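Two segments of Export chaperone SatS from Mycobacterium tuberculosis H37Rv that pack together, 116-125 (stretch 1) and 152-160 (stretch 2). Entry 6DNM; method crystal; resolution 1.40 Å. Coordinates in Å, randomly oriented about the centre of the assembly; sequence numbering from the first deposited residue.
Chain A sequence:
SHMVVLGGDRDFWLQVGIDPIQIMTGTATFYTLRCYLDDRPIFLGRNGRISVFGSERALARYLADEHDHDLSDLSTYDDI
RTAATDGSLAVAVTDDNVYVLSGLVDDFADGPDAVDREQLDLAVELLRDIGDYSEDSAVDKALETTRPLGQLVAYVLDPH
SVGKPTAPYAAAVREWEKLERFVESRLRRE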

ATOM      1  N   ASP A 116       4.781 -16.058  -4.821  1.00 19.22           N
ATOM      2  CA  ASP A 116       6.091 -15.441  -4.954  1.00 18.50           C
ATOM      3  C   ASP A 116       6.449 -14.728  -3.658  1.00 16.96           C
ATOM      4  O   ASP A 116       5.712 -13.845  -3.202  1.00 17.23           O
ATOM      5  CB  ASP A 116       6.116 -14.451  -6.112  1.00 19.75           C
ATOM      6  CG  ASP A 116       7.491 -13.855  -6.313  1.00 23.04           C
ATOM      7  OD1 ASP A 116       8.352 -14.562  -6.864  1.00 26.47           O
ATOM      8  OD2 ASP A 116       7.727 -12.700  -5.902  1.00 23.35           O
ATOM      9  N   ARG A 117       7.594 -15.089  -3.083  1.00 16.86           N
ATOM     10  CA  ARG A 117       7.965 -14.569  -1.772  1.00 16.75           C
ATOM     11  C   ARG A 117       8.125 -13.053  -1.797  1.00 16.93           C
ATOM     12  O   ARG A 117       7.583 -12.347  -0.940  1.00 16.42           O
ATOM     13  CB  ARG A 117       9.247 -15.246  -1.299  1.00 17.57           C
ATOM     14  CG  ARG A 117       9.679 -14.820   0.092  1.00 18.45           C
ATOM     15  CD  ARG A 117      11.205 -14.840   0.213  1.00 21.01           C
ATOM     16  NE  ARG A 117      11.807 -13.914  -0.739  1.00 23.27           N
ATOM     17  CZ  ARG A 117      11.814 -12.593  -0.591  1.00 23.80           C
ATOM     18  NH1 ARG A 117      11.253 -12.038   0.475  1.00 24.34           N
ATOM     19  NH2 ARG A 117      12.368 -11.828  -1.516  1.00 25.40           N
ATOM     20  N   GLU A 118       8.853 -12.531  -2.784  1.00 17.82           N
ATOM     21  CA  GLU A 118       9.077 -11.089  -2.840  1.00 19.72           C
ATOM     22  C   GLU A 118       7.764 -10.327  -2.996  1.00 18.19           C
ATOM     23  O   GLU A 118       7.530  -9.328  -2.303  1.00 17.74           O
ATOM     24  CB  GLU A 118      10.053 -10.756  -3.968  1.00 24.46           C
ATOM     25  CG  GLU A 118      10.543  -9.328  -3.937  1.00 30.13           C
ATOM     26  CD  GLU A 118      11.104  -8.885  -5.274  1.00 36.08           C
ATOM     27  OE1 GLU A 118      11.266  -7.660  -5.477  1.00 37.33           O
ATOM     28  OE2 GLU A 118      11.382  -9.764  -6.125  1.00 38.96           O
ATOM     29  N   GLN A 119       6.887 -10.790  -3.887  1.00 16.69           N
ATOM     30  CA  GLN A 119       5.581 -10.157  -4.032  1.00 15.68           C
ATOM     31  C   GLN A 119       4.839 -10.127  -2.702  1.00 14.16           C
ATOM     32  O   GLN A 119       4.287  -9.093  -2.302  1.00 14.35           O
ATOM     33  CB  GLN A 119       4.744 -10.901  -5.068  1.00 16.28           C
ATOM     34  CG  GLN A 119       3.378 -10.253  -5.233  1.00 16.07           C
ATOM     35  CD  GLN A 119       2.458 -11.003  -6.148  1.00 17.27           C
ATOM     36  OE1 GLN A 119       2.848 -11.998  -6.760  1.00 18.76           O
ATOM     37  NE2 GLN A 119       1.225 -10.519  -6.267  1.00 16.75           N
ATOM     38  N   LEU A 120       4.800 -11.258  -2.014  1.00 13.32           N
ATOM     39  CA  LEU A 120       4.097 -11.322  -0.748  1.00 14.13           C
ATOM     40  C   LEU A 120       4.717 -10.427   0.314  1.00 13.33           C
ATOM     41  O   LEU A 120       4.026  -9.812   1.064  1.00 13.82           O
ATOM     42  CB  LEU A 120       3.989 -12.766  -0.265  1.00 14.21           C
ATOM     43  CG  LEU A 120       3.185 -12.960   1.015  1.00 15.42           C
ATOM     44  CD1 LEU A 120       1.744 -12.530   0.833  1.00 15.79           C
ATOM     45  CD2 LEU A 120       3.259 -14.383   1.542  1.00 16.26           C
ATOM     46  N   ASP A 121       6.034 -10.361   0.347  1.00 14.94           N
ATOM     47  CA  ASP A 121       6.701  -9.527   1.317  1.00 16.27           C
ATOM     48  C   ASP A 121       6.312  -8.073   1.177  1.00 15.62           C
ATOM     49  O   ASP A 121       5.978  -7.436   2.145  1.00 14.71           O
ATOM     50  CB  ASP A 121       8.208  -9.682   1.280  1.00 18.87           C
ATOM     51  CG  ASP A 121       8.823  -9.207   2.562  1.00 23.79           C
ATOM     52  OD1 ASP A 121       9.208  -8.074   2.670  1.00 27.52           O
ATOM     53  OD2 ASP A 121       8.824  -9.993   3.526  1.00 23.85           O
ATOM     54  N   LEU A 122       6.372  -7.579  -0.051  1.00 14.11           N
ATOM     55  CA  LEU A 122       5.909  -6.220  -0.321  1.00 14.64           C
ATOM     56  C   LEU A 122       4.428  -6.055   0.008  1.00 14.92           C
ATOM     57  O   LEU A 122       4.031  -5.055   0.620  1.00 14.57           O
ATOM     58  CB  LEU A 122       6.192  -5.866  -1.782  1.00 15.90           C
ATOM     59  CG  LEU A 122       7.644  -5.502  -2.079  1.00 18.77           C
ATOM     60  CD1 LEU A 122       7.946  -5.710  -3.561  1.00 20.91           C
ATOM     61  CD2 LEU A 122       7.921  -4.071  -1.656  1.00 20.15           C
ATOM     62  N   ALA A 123       3.594  -7.029  -0.372  1.00 13.17           N
ATOM     63  CA  ALA A 123       2.156  -6.907  -0.122  1.00 12.99           C
ATOM     64  C   ALA A 123       1.848  -6.804   1.368  1.00 13.18           C
ATOM     65  O   ALA A 123       0.991  -6.014   1.779  1.00 13.60           O
ATOM     66  CB  ALA A 123       1.404  -8.094  -0.727  1.00 12.80           C
ATOM     67  N   VAL A 124       2.521  -7.609   2.190  1.00 12.47           N
ATOM     68  CA  VAL A 124       2.288  -7.569   3.629  1.00 14.22           C
ATOM     69  C   VAL A 124       2.734  -6.236   4.212  1.00 13.47           C
ATOM     70  O   VAL A 124       2.081  -5.695   5.108  1.00 14.05           O
ATOM     71  CB  VAL A 124       2.967  -8.773   4.307  1.00 15.17           C
ATOM     72  CG1 VAL A 124       2.976  -8.617   5.823  1.00 16.90           C
ATOM     73  CG2 VAL A 124       2.242 -10.047   3.914  1.00 16.68           C
ATOM     74  N   GLU A 125       3.836  -5.678   3.705  1.00 13.19           N
ATOM     75  CA  GLU A 125       4.253  -4.343   4.120  1.00 13.74           C
ATOM     76  C   GLU A 125       3.135  -3.324   3.897  1.00 14.12           C
ATOM     77  O   GLU A 125       2.783  -2.564   4.806  1.00 15.57           O
ATOM     78  CB  GLU A 125       5.519  -3.957   3.358  1.00 16.00           C
ATOM     79  CG  GLU A 125       5.998  -2.551   3.600  1.00 16.55           C
ATOM     80  CD  GLU A 125       7.267  -2.256   2.828  1.00 17.99           C
ATOM     81  OE1 GLU A 125       8.297  -2.915   3.093  1.00 19.78           O
ATOM     82  OE2 GLU A 125       7.232  -1.368   1.956  1.00 19.72           O
ATOM     83  N   LEU A 152       0.215 -19.560   6.610  1.00 13.98           N
ATOM     84  CA  LEU A 152       0.723 -19.693   5.246  1.00 14.03           C
ATOM     85  C   LEU A 152       1.652 -18.537   4.880  1.00 13.63           C
ATOM     86  O   LEU A 152       2.725 -18.748   4.298  1.00 14.77           O
ATOM     87  CB  LEU A 152      -0.457 -19.791   4.279  1.00 14.66           C
ATOM     88  CG  LEU A 152      -0.162 -20.105   2.811  1.00 16.64           C
ATOM     89  CD1 LEU A 152       0.823 -21.255   2.660  1.00 19.48           C
ATOM     90  CD2 LEU A 152      -1.464 -20.417   2.085  1.00 17.92           C
ATOM     91  N   VAL A 153       1.250 -17.309   5.210  1.00 12.31           N
ATOM     92  CA  VAL A 153       2.086 -16.143   4.944  1.00 13.84           C
ATOM     93  C   VAL A 153       3.424 -16.270   5.664  1.00 13.04           C
ATOM     94  O   VAL A 153       4.487 -16.044   5.072  1.00 13.96           O
ATOM     95  CB  VAL A 153       1.333 -14.868   5.349  1.00 13.82           C
ATOM     96  CG1 VAL A 153       2.273 -13.658   5.349  1.00 15.11           C
ATOM     97  CG2 VAL A 153       0.154 -14.652   4.413  1.00 13.27           C
ATOM     98  N   ALA A 154       3.395 -16.629   6.956  1.00 13.47           N
ATOM     99  CA  ALA A 154       4.644 -16.741   7.710  1.00 13.89           C
ATOM    100  C   ALA A 154       5.566 -17.778   7.078  1.00 13.87           C
ATOM    101  O   ALA A 154       6.782 -17.568   6.985  1.00 15.04           O
ATOM    102  CB  ALA A 154       4.359 -17.059   9.180  1.00 15.04           C
ATOM    103  N   TYR A 155       4.998 -18.893   6.610  1.00 13.97           N
ATOM    104  CA  TYR A 155       5.811 -19.920   5.976  1.00 13.96           C
ATOM    105  C   TYR A 155       6.471 -19.406   4.700  1.00 14.67           C
ATOM    106  O   TYR A 155       7.677 -19.594   4.499  1.00 15.93           O
ATOM    107  CB  TYR A 155       4.970 -21.166   5.696  1.00 14.89           C
ATOM    108  CG  TYR A 155       5.783 -22.229   4.989  1.00 16.69           C
ATOM    109  CD1 TYR A 155       6.654 -23.047   5.701  1.00 19.14           C
ATOM    110  CD2 TYR A 155       5.713 -22.392   3.608  1.00 18.46           C
ATOM    111  CE1 TYR A 155       7.415 -24.008   5.064  1.00 21.46           C
ATOM    112  CE2 TYR A 155       6.476 -23.358   2.961  1.00 20.41           C
ATOM    113  CZ  TYR A 155       7.324 -24.160   3.695  1.00 21.99           C
ATOM    114  OH  TYR A 155       8.086 -25.118   3.053  1.00 25.22           O
ATOM    115  N   VAL A 156       5.696 -18.757   3.820  1.00 14.57           N
ATOM    116  CA  VAL A 156       6.246 -18.267   2.555  1.00 15.24           C
ATOM    117  C   VAL A 156       7.347 -17.246   2.806  1.00 16.21           C
ATOM    118  O   VAL A 156       8.360 -17.218   2.099  1.00 17.92           O
ATOM    119  CB  VAL A 156       5.131 -17.693   1.652  1.00 15.60           C
ATOM    120  CG1 VAL A 156       5.734 -16.964   0.433  1.00 17.59           C
ATOM    121  CG2 VAL A 156       4.165 -18.785   1.202  1.00 17.34           C
ATOM    122  N   LEU A 157       7.166 -16.384   3.808  1.00 14.84           N
ATOM    123  CA  LEU A 157       8.127 -15.315   4.052  1.00 15.95           C
ATOM    124  C   LEU A 157       9.379 -15.780   4.781  1.00 16.00           C
ATOM    125  O   LEU A 157      10.317 -14.986   4.917  1.00 17.24           O
ATOM    126  CB  LEU A 157       7.459 -14.176   4.825  1.00 18.12           C
ATOM    127  CG  LEU A 157       6.339 -13.468   4.072  1.00 18.90           C
ATOM    128  CD1 LEU A 157       5.758 -12.349   4.925  1.00 20.48           C
ATOM    129  CD2 LEU A 157       6.887 -12.911   2.766  1.00 20.99           C
ATOM    130  N   ASP A 158       9.425 -17.029   5.251  1.00 15.89           N
ATOM    131  CA  ASP A 158      10.588 -17.544   5.974  1.00 15.50           C
ATOM    132  C   ASP A 158      11.189 -18.725   5.225  1.00 15.07           C
ATOM    133  O   ASP A 158      10.730 -19.868   5.395  1.00 16.50           O
ATOM    134  CB  ASP A 158      10.193 -17.959   7.391  1.00 16.62           C
ATOM    135  CG  ASP A 158      11.373 -18.425   8.225  1.00 17.35           C
ATOM    136  OD1 ASP A 158      12.521 -18.438   7.729  1.00 17.58           O
ATOM    137  OD2 ASP A 158      11.143 -18.799   9.397  1.00 20.30           O
ATOM    138  N   PRO A 159      12.230 -18.503   4.417  1.00 15.06           N
ATOM    139  CA  PRO A 159      12.859 -19.622   3.698  1.00 15.65           C
ATOM    140  C   PRO A 159      13.535 -20.656   4.593  1.00 15.76           C
ATOM    141  O   PRO A 159      13.953 -21.713   4.088  1.00 18.08           O
ATOM    142  CB  PRO A 159      13.867 -18.924   2.775  1.00 16.57           C
ATOM    143  CG  PRO A 159      13.259 -17.577   2.546  1.00 16.99           C
ATOM    144  CD  PRO A 159      12.652 -17.199   3.872  1.00 15.41           C
ATOM    145  N   HIS A 160      13.660 -20.399   5.891  1.00 14.37           N
ATOM    146  CA  HIS A 160      14.236 -21.363   6.819  1.00 15.87           C
ATOM    147  C   HIS A 160      13.179 -22.139   7.593  1.00 16.64           C
ATOM    148  O   HIS A 160      13.525 -22.890   8.511  1.00 16.96           O
ATOM    149  CB  HIS A 160      15.190 -20.662   7.784  1.00 16.53           C
ATOM    150  CG  HIS A 160      16.441 -20.169   7.131  1.00 17.10           C
ATOM    151  ND1 HIS A 160      17.575 -20.945   7.008  1.00 18.66           N
ATOM    152  CD2 HIS A 160      16.729 -18.984   6.541  1.00 17.59           C
ATOM    153  CE1 HIS A 160      18.510 -20.256   6.378  1.00 17.91           C
ATOM    154  NE2 HIS A 160      18.022 -19.062   6.086  1.00 18.46           N
TER
HETATM  155  O   HOH W   1      11.086 -13.044   3.144  1.00 26.54           O

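Helices that pack across one another commonly rely on shape rather than on direct polar bonds, and this pair from the export chaperone SatS is a compact example. The two helices approach to 9.7 Å between axes, with 125° between their N-to-C directions, and no direct hydrogen bond links the stretches.

The contacts are mainly apolar. The CA-to-CB bond of Leu-120 points toward the other stretch, and its CD2 reaches three residues: it lies 3.7 Å from CG1 of Val-156, 4.0 Å from CG1 of Val-153 and 4.1 Å from CG of Leu-157. One turn later, Val-124 extends the same stripe, with its CG2 3.9 Å from Val-153 CG1.

Leu-157 supplies the knob. Its CA-to-CB bond runs sideways, but the m, t rotamer carries the end of the chain nearer, into a hole formed by Arg-117, Leu-120, Asp-121 and Val-124. The fit involves polar residues as well as aliphatic ones: Leu-157 CD2 sits 3.8 Å from the backbone O of Arg-117 and 3.6 Å from OD2 of Asp-121, both van der Waals contacts.

Arg-117 also lends its aliphatic portion to the packing. Its CG lies 3.4 Å from the backbone O of Val-156, and its CD is 4.1 Å from CG of Pro-159, in the loop that follows. The guanidinium meets the partner through solvent: Arg-117 NH1 donates to water 1 at 2.9 Å, and that water donates to Leu-157 O at 2.7 Å. A single water thus connects the two stretches where no direct polar bond does.

Each stretch also has a side-chain hydrogen bond of its own. Asp-116 caps the first helix, its OD2 accepting from Gln-119 N at 2.9 Å, while in the loop after the second helix His-160 N donates to Asp-158 OD1, also at 2.9 Å.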